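Local coordinates for regulatory Subunit of Protein Kinase A (cAMP-dependent) from Euglena gracilis (Euglena gracilis, PDB 6RSX) that binds cyclic AMP through two cyclic nucleotide-binding domains and probably restrains the catalytic subunit of protein kinase A until the nucleotide arrives, at residues A65-D76 / P123-V134. Sequence-based numbering, arbitrary orientation.
Sequences AEAGHFIMKQYD and PRAASVQAVSNV. With CMP (adenosine-3',5'-cyclic-monophosphate), chain B.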
ATOM      1  N   ALA A  65       2.482   5.060 -24.540  1.00 37.16           N
ATOM      2  CA  ALA A  65       1.518   4.155 -25.148  1.00 37.30           C
ATOM      3  C   ALA A  65       0.314   4.972 -25.581  1.00 40.68           C
ATOM      4  O   ALA A  65      -0.227   5.721 -24.760  1.00 36.28           O
ATOM      5  CB  ALA A  65       1.040   3.093 -24.161  1.00 37.49           C
ATOM      6  N   GLU A  66      -0.130   4.792 -26.824  1.00 39.63           N
ATOM      7  CA  GLU A  66      -1.335   5.471 -27.282  1.00 42.24           C
ATOM      8  C   GLU A  66      -2.562   4.817 -26.685  1.00 39.46           C
ATOM      9  O   GLU A  66      -2.566   3.619 -26.399  1.00 35.63           O
ATOM     10  CB  GLU A  66      -1.449   5.434 -28.802  1.00 45.87           C
ATOM     11  CG  GLU A  66      -0.431   6.274 -29.521  1.00 58.43           C
ATOM     12  CD  GLU A  66      -0.548   6.134 -31.040  1.00 77.32           C
ATOM     13  OE1 GLU A  66      -1.637   5.736 -31.526  1.00 74.75           O
ATOM     14  OE2 GLU A  66       0.454   6.409 -31.744  1.00 86.21           O
ATOM     15  N   ALA A  67      -3.618   5.621 -26.506  1.00 37.39           N
ATOM     16  CA  ALA A  67      -4.902   5.111 -26.037  1.00 36.40           C
ATOM     17  C   ALA A  67      -5.277   3.821 -26.756  1.00 36.30           C
ATOM     18  O   ALA A  67      -5.243   3.748 -27.991  1.00 38.36           O
ATOM     19  CB  ALA A  67      -5.998   6.162 -26.262  1.00 38.92           C
ATOM     20  N   GLY A  68      -5.625   2.804 -25.976  1.00 36.42           N
ATOM     21  CA  GLY A  68      -6.058   1.521 -26.479  1.00 36.73           C
ATOM     22  C   GLY A  68      -4.946   0.506 -26.715  1.00 37.81           C
ATOM     23  O   GLY A  68      -5.244  -0.668 -26.929  1.00 41.83           O
ATOM     24  N   HIS A  69      -3.693   0.908 -26.644  0.56 36.87           N
ATOM     25  CA  HIS A  69      -2.606  -0.026 -26.883  0.56 38.62           C
ATOM     26  C   HIS A  69      -2.189  -0.744 -25.598  0.56 37.70           C
ATOM     27  O   HIS A  69      -2.187  -0.168 -24.505  0.56 33.12           O
ATOM     28  CB  HIS A  69      -1.429   0.713 -27.508  0.56 41.06           C
ATOM     29  CG  HIS A  69      -1.681   1.144 -28.922  0.56 43.31           C
ATOM     30  ND1 HIS A  69      -0.850   0.787 -29.963  0.56 48.04           N
ATOM     31  CD2 HIS A  69      -2.672   1.889 -29.468  0.56 45.77           C
ATOM     32  CE1 HIS A  69      -1.311   1.304 -31.087  0.56 49.91           C
ATOM     33  NE2 HIS A  69      -2.418   1.971 -30.817  0.56 48.25           N
ATOM     34  N   PHE A  70      -1.818  -2.018 -25.750  1.00 35.14           N
ATOM     35  CA  PHE A  70      -1.396  -2.842 -24.615  1.00 33.37           C
ATOM     36  C   PHE A  70       0.076  -2.600 -24.302  1.00 38.94           C
ATOM     37  O   PHE A  70       0.962  -2.796 -25.156  1.00 38.50           O
ATOM     38  CB  PHE A  70      -1.633  -4.330 -24.884  1.00 35.06           C
ATOM     39  CG  PHE A  70      -3.079  -4.738 -24.835  1.00 39.77           C
ATOM     40  CD1 PHE A  70      -3.869  -4.665 -25.971  1.00 39.75           C
ATOM     41  CD2 PHE A  70      -3.664  -5.174 -23.646  1.00 36.23           C
ATOM     42  CE1 PHE A  70      -5.215  -5.037 -25.926  1.00 39.19           C
ATOM     43  CE2 PHE A  70      -5.031  -5.541 -23.598  1.00 36.50           C
ATOM     44  CZ  PHE A  70      -5.789  -5.468 -24.721  1.00 40.57           C
ATOM     45  N   ILE A  71       0.348  -2.237 -23.058  1.00 32.54           N
ATOM     46  CA  ILE A  71       1.719  -2.117 -22.591  1.00 34.74           C
ATOM     47  C   ILE A  71       2.326  -3.491 -22.366  1.00 33.68           C
ATOM     48  O   ILE A  71       3.523  -3.712 -22.614  1.00 33.09           O
ATOM     49  CB  ILE A  71       1.721  -1.262 -21.311  1.00 35.51           C
ATOM     50  CG1 ILE A  71       1.313   0.166 -21.709  1.00 33.38           C
ATOM     51  CG2 ILE A  71       3.104  -1.254 -20.693  1.00 34.33           C
ATOM     52  CD1 ILE A  71       0.403   0.816 -20.721  1.00 39.83           C
ATOM     53  N   MET A  72       1.511  -4.427 -21.891  1.00 33.37           N
ATOM     54  CA  MET A  72       1.889  -5.826 -21.750  1.00 35.05           C
ATOM     55  C   MET A  72       0.629  -6.672 -21.861  1.00 35.58           C
ATOM     56  O   MET A  72      -0.484  -6.212 -21.582  1.00 30.89           O
ATOM     57  CB  MET A  72       2.589  -6.115 -20.432  1.00 31.47           C
ATOM     58  CG  MET A  72       1.707  -5.795 -19.157  1.00 29.28           C
ATOM     59  SD  MET A  72       2.614  -6.174 -17.628  1.00 33.88           S
ATOM     60  CE  MET A  72       3.916  -4.974 -17.726  1.00 31.83           C
ATOM     61  N   LYS A  73       0.810  -7.918 -22.297  1.00 30.78           N
ATOM     62  CA  LYS A  73      -0.291  -8.857 -22.368  1.00 28.37           C
ATOM     63  C   LYS A  73      -0.086  -9.974 -21.367  1.00 29.37           C
ATOM     64  O   LYS A  73       1.038 -10.438 -21.147  1.00 31.10           O
ATOM     65  CB  LYS A  73      -0.447  -9.433 -23.775  1.00 36.05           C
ATOM     66  CG  LYS A  73      -0.592  -8.367 -24.805  1.00 44.42           C
ATOM     67  CD  LYS A  73      -1.822  -8.608 -25.649  1.00 61.57           C
ATOM     68  CE  LYS A  73      -3.097  -8.736 -24.807  1.00 50.63           C
ATOM     69  NZ  LYS A  73      -4.251  -9.087 -25.699  1.00 66.93           N
ATOM     70  N   GLN A  74      -1.192 -10.413 -20.791  1.00 27.30           N
ATOM     71  CA  GLN A  74      -1.169 -11.555 -19.893  1.00 23.66           C
ATOM     72  C   GLN A  74      -0.440 -12.702 -20.593  1.00 27.84           C
ATOM     73  O   GLN A  74      -0.568 -12.870 -21.798  1.00 28.86           O
ATOM     74  CB  GLN A  74      -2.588 -11.963 -19.531  1.00 28.51           C
ATOM     75  CG  GLN A  74      -2.644 -12.961 -18.397  1.00 30.09           C
ATOM     76  CD  GLN A  74      -4.080 -13.222 -17.981  1.00 34.51           C
ATOM     77  OE1 GLN A  74      -4.951 -12.438 -18.323  1.00 32.53           O
ATOM     78  NE2 GLN A  74      -4.341 -14.339 -17.283  1.00 31.50           N
ATOM     79  N   TYR A  75       0.268 -13.483 -19.802  1.00 25.71           N
ATOM     80  CA  TYR A  75       1.133 -14.595 -20.277  1.00 27.86           C
ATOM     81  C   TYR A  75       2.422 -14.197 -20.995  1.00 32.04           C
ATOM     82  O   TYR A  75       3.249 -15.088 -21.282  1.00 33.20           O
ATOM     83  CB  TYR A  75       0.321 -15.550 -21.184  1.00 28.48           C
ATOM     84  CG  TYR A  75      -1.015 -15.937 -20.653  1.00 29.36           C
ATOM     85  CD1 TYR A  75      -1.164 -16.711 -19.475  1.00 30.14           C
ATOM     86  CD2 TYR A  75      -2.173 -15.555 -21.330  1.00 29.40           C
ATOM     87  CE1 TYR A  75      -2.453 -17.043 -18.992  1.00 31.92           C
ATOM     88  CE2 TYR A  75      -3.423 -15.896 -20.857  1.00 32.33           C
ATOM     89  CZ  TYR A  75      -3.556 -16.662 -19.709  1.00 34.75           C
ATOM     90  OH  TYR A  75      -4.829 -16.959 -19.285  1.00 37.16           O
ATOM     91  N   ASP A  76       2.656 -12.910 -21.312  1.00 30.07           N
ATOM     92  CA  ASP A  76       3.964 -12.520 -21.880  1.00 30.23           C
ATOM     93  C   ASP A  76       5.131 -12.874 -20.940  1.00 31.39           C
ATOM     94  O   ASP A  76       4.993 -12.897 -19.711  1.00 28.83           O
ATOM     95  CB  ASP A  76       4.062 -11.009 -22.114  1.00 34.58           C
ATOM     96  CG  ASP A  76       3.278 -10.487 -23.329  1.00 42.62           C
ATOM     97  OD1 ASP A  76       2.829 -11.310 -24.167  1.00 38.42           O
ATOM     98  OD2 ASP A  76       3.154  -9.205 -23.420  1.00 36.15           O
ATOM     99  N   PRO A 123       4.989 -15.956 -16.101  1.00 32.44           N
ATOM    100  CA  PRO A 123       4.454 -15.127 -17.184  1.00 29.72           C
ATOM    101  C   PRO A 123       3.586 -14.023 -16.591  1.00 27.23           C
ATOM    102  O   PRO A 123       3.043 -14.179 -15.498  1.00 30.74           O
ATOM    103  CB  PRO A 123       3.569 -16.088 -17.976  1.00 32.63           C
ATOM    104  CG  PRO A 123       4.091 -17.504 -17.580  1.00 36.30           C
ATOM    105  CD  PRO A 123       4.416 -17.315 -16.112  1.00 35.70           C
ATOM    106  N   ARG A 124       3.425 -12.932 -17.341  1.00 26.11           N
ATOM    107  CA  ARG A 124       2.538 -11.840 -16.835  1.00 25.93           C
ATOM    108  C   ARG A 124       1.180 -12.368 -16.386  1.00 29.81           C
ATOM    109  O   ARG A 124       0.504 -13.130 -17.095  1.00 28.67           O
ATOM    110  CB  ARG A 124       2.307 -10.784 -17.927  1.00 28.25           C
ATOM    111  CG  ARG A 124       3.524 -10.029 -18.485  1.00 30.73           C
ATOM    112  CD  ARG A 124       4.349  -9.331 -17.393  1.00 29.08           C
ATOM    113  NE  ARG A 124       5.356  -8.463 -17.999  1.00 27.53           N
ATOM    114  CZ  ARG A 124       6.143  -7.671 -17.295  1.00 28.61           C
ATOM    115  NH1 ARG A 124       6.014  -7.658 -15.961  1.00 29.53           N
ATOM    116  NH2 ARG A 124       7.011  -6.865 -17.937  1.00 27.82           N
ATOM    117  N   ALA A 125       0.693 -11.875 -15.230  1.00 28.36           N
ATOM    118  CA  ALA A 125      -0.593 -12.304 -14.673  1.00 29.24           C
ATOM    119  C   ALA A 125      -1.811 -11.514 -15.196  1.00 27.10           C
ATOM    120  O   ALA A 125      -2.955 -11.887 -14.919  1.00 30.75           O
ATOM    121  CB  ALA A 125      -0.549 -12.213 -13.127  1.00 33.97           C
ATOM    122  N   ALA A 126      -1.588 -10.428 -15.925  1.00 30.38           N
ATOM    123  CA  ALA A 126      -2.669  -9.591 -16.402  1.00 30.89           C
ATOM    124  C   ALA A 126      -2.174  -8.876 -17.639  1.00 30.42           C
ATOM    125  O   ALA A 126      -0.966  -8.669 -17.811  1.00 29.47           O
ATOM    126  CB  ALA A 126      -3.074  -8.587 -15.303  1.00 29.36           C
ATOM    127  N   SER A 127      -3.123  -8.472 -18.481  1.00 28.97           N
ATOM    128  CA  SER A 127      -2.838  -7.480 -19.497  1.00 26.62           C
ATOM    129  C   SER A 127      -3.009  -6.080 -18.904  1.00 29.11           C
ATOM    130  O   SER A 127      -3.860  -5.858 -18.025  1.00 29.44           O
ATOM    131  CB  SER A 127      -3.789  -7.653 -20.680  1.00 30.45           C
ATOM    132  OG  SER A 127      -3.639  -8.956 -21.305  1.00 31.67           O
ATOM    133  N   VAL A 128      -2.254  -5.125 -19.427  1.00 30.69           N
ATOM    134  CA  VAL A 128      -2.383  -3.723 -18.989  1.00 30.52           C
ATOM    135  C   VAL A 128      -2.570  -2.873 -20.234  1.00 31.40           C
ATOM    136  O   VAL A 128      -1.665  -2.799 -21.084  1.00 33.38           O
ATOM    137  CB  VAL A 128      -1.158  -3.253 -18.195  1.00 30.63           C
ATOM    138  CG1 VAL A 128      -1.365  -1.806 -17.669  1.00 31.54           C
ATOM    139  CG2 VAL A 128      -0.876  -4.206 -17.051  1.00 30.64           C
ATOM    140  N   GLN A 129      -3.741  -2.239 -20.355  1.00 28.85           N
ATOM    141  CA  GLN A 129      -4.104  -1.530 -21.580  1.00 30.54           C
ATOM    142  C   GLN A 129      -4.236  -0.040 -21.313  1.00 31.15           C
ATOM    143  O   GLN A 129      -4.926   0.354 -20.367  1.00 31.31           O
ATOM    144  CB  GLN A 129      -5.425  -2.075 -22.130  1.00 32.73           C
ATOM    145  CG  GLN A 129      -5.841  -1.392 -23.407  1.00 37.29           C
ATOM    146  CD  GLN A 129      -7.056  -2.058 -24.041  1.00 42.16           C
ATOM    147  OE1 GLN A 129      -7.886  -2.618 -23.345  1.00 46.75           O
ATOM    148  NE2 GLN A 129      -7.137  -2.026 -25.370  1.00 43.54           N
ATOM    149  N   ALA A 130      -3.601   0.787 -22.140  1.00 31.47           N
ATOM    150  CA  ALA A 130      -3.755   2.228 -21.985  1.00 31.71           C
ATOM    151  C   ALA A 130      -5.206   2.600 -22.268  1.00 30.49           C
ATOM    152  O   ALA A 130      -5.776   2.189 -23.282  1.00 34.43           O
ATOM    153  CB  ALA A 130      -2.832   2.976 -22.934  1.00 32.71           C
ATOM    154  N   VAL A 131      -5.799   3.406 -21.388  1.00 30.25           N
ATOM    155  CA  VAL A 131      -7.156   3.903 -21.625  1.00 33.77           C
ATOM    156  C   VAL A 131      -7.043   5.220 -22.378  1.00 34.74           C
ATOM    157  O   VAL A 131      -7.598   5.376 -23.465  1.00 38.33           O
ATOM    158  CB  VAL A 131      -7.918   4.069 -20.311  1.00 33.83           C
ATOM    159  CG1 VAL A 131      -9.304   4.744 -20.555  1.00 33.78           C
ATOM    160  CG2 VAL A 131      -8.113   2.739 -19.640  1.00 32.74           C
ATOM    161  N   SER A 132      -6.351   6.178 -21.783  1.00 34.33           N
ATOM    162  CA  SER A 132      -5.916   7.404 -22.428  1.00 35.43           C
ATOM    163  C   SER A 132      -4.563   7.157 -23.089  1.00 35.93           C
ATOM    164  O   SER A 132      -3.998   6.069 -22.998  1.00 36.80           O
ATOM    165  CB  SER A 132      -5.799   8.513 -21.392  1.00 37.42           C
ATOM    166  OG  SER A 132      -4.810   8.139 -20.422  1.00 36.40           O
ATOM    167  N   ASN A 133      -4.008   8.179 -23.730  1.00 34.46           N
ATOM    168  CA  ASN A 133      -2.566   8.163 -23.961  1.00 35.19           C
ATOM    169  C   ASN A 133      -1.875   8.115 -22.609  1.00 35.22           C
ATOM    170  O   ASN A 133      -2.330   8.744 -21.646  1.00 32.97           O
ATOM    171  CB  ASN A 133      -2.119   9.403 -24.713  1.00 36.96           C
ATOM    172  CG  ASN A 133      -2.697   9.470 -26.102  1.00 39.04           C
ATOM    173  OD1 ASN A 133      -3.087   8.449 -26.694  1.00 39.92           O
ATOM    174  ND2 ASN A 133      -2.758  10.684 -26.642  1.00 49.67           N
ATOM    175  N   VAL A 134      -0.781   7.370 -22.530  1.00 31.53           N
ATOM    176  CA  VAL A 134      -0.126   7.134 -21.248  1.00 30.89           C
ATOM    177  C   VAL A 134       1.365   7.448 -21.376  1.00 34.09           C
ATOM    178  O   VAL A 134       2.003   7.189 -22.420  1.00 33.55           O
ATOM    179  CB  VAL A 134      -0.362   5.678 -20.761  1.00 33.44           C
ATOM    180  CG1 VAL A 134       0.601   5.311 -19.637  1.00 34.74           C
ATOM    181  CG2 VAL A 134      -1.825   5.419 -20.331  1.00 32.12           C
TER
HETATM  182  P   CMP B 501       2.982  -9.001 -13.758  1.00 30.07           P
HETATM  183  O1P CMP B 501       4.525  -8.946 -14.020  1.00 30.96           O
HETATM  184  O2P CMP B 501       2.239 -10.255 -13.555  1.00 26.91           O
HETATM  185  O5' CMP B 501       2.232  -8.334 -15.014  1.00 28.73           O
HETATM  186  C5' CMP B 501       0.896  -7.847 -14.899  1.00 31.06           C
HETATM  187  C4' CMP B 501       0.860  -6.955 -13.693  1.00 29.54           C
HETATM  188  O4' CMP B 501      -0.440  -6.450 -13.361  1.00 30.66           O
HETATM  189  C3' CMP B 501       1.269  -7.651 -12.421  1.00 30.37           C
HETATM  190  O3' CMP B 501       2.638  -7.989 -12.424  1.00 29.99           O
HETATM  191  C2' CMP B 501       0.847  -6.647 -11.344  1.00 30.34           C
HETATM  192  O2' CMP B 501       1.876  -5.683 -11.194  1.00 31.14           O
HETATM  193  C1' CMP B 501      -0.389  -5.983 -12.015  1.00 31.51           C
HETATM  194  N9  CMP B 501      -1.664  -6.313 -11.390  1.00 31.24           N
HETATM  195  C8  CMP B 501      -2.629  -5.396 -11.031  1.00 32.51           C
HETATM  196  N7  CMP B 501      -3.669  -6.054 -10.551  1.00 32.42           N
HETATM  197  C5  CMP B 501      -3.349  -7.356 -10.567  1.00 34.07           C
HETATM  198  C6  CMP B 501      -4.095  -8.420 -10.137  1.00 36.45           C
HETATM  199  N6  CMP B 501      -5.414  -8.490  -9.555  1.00 39.36           N
HETATM  200  N1  CMP B 501      -3.626  -9.646 -10.192  1.00 34.87           N
HETATM  201  C2  CMP B 501      -2.386  -9.832 -10.740  1.00 34.70           C
HETATM  202  N3  CMP B 501      -1.611  -8.780 -11.166  1.00 31.25           N
HETATM  203  C4  CMP B 501      -2.121  -7.532 -11.086  1.00 32.91           C
HETATM  204  O   HOH W   1      -5.565 -10.531 -20.394  1.00 34.18           O
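Phe70 and Met72 pair antiparallel with Gln129 and Val128, and a beta bulge between the two pairs shifts the register by one. Ile71 N bonds Val128 O, and Val128 N returns to Met72 O. Beyond the strand, Tyr75 N bonds Arg124 O and Arg124 N bonds Asp76 O. At the other end Ala65 pairs with Val134.

The Gln129 amide stacks on one face of the Phe70 ring, the planes 19° apart. Gln129 holds CG opposite its own N (chi1 -179°), and its extended chain carries Gln129 NE2 to Gly68 O at 2.8 Å. Lys73 CE lies over the opposite face, toward the rim. Ser127 OG accepts a straight bond from Gln74 N (2.9 Å).

Met72 CE sits over the centre of the Arg124 guanidinium, 3.5 Å from CZ. Arg124 NH1 reaches CMP O1P in the guanidinium plane at 2.8 Å; NH2 forms a salt bridge with Asp79. With an alanine here, CMP O1P would probably lose this charged partner and Asp79 its mate. Ala125 N grips CMP O2P at 2.8 Å. This is part of the phosphate-binding end of the cyclic AMP pocket in a cyclic nucleotide-binding domain, set at the end of a beta-roll strand pair.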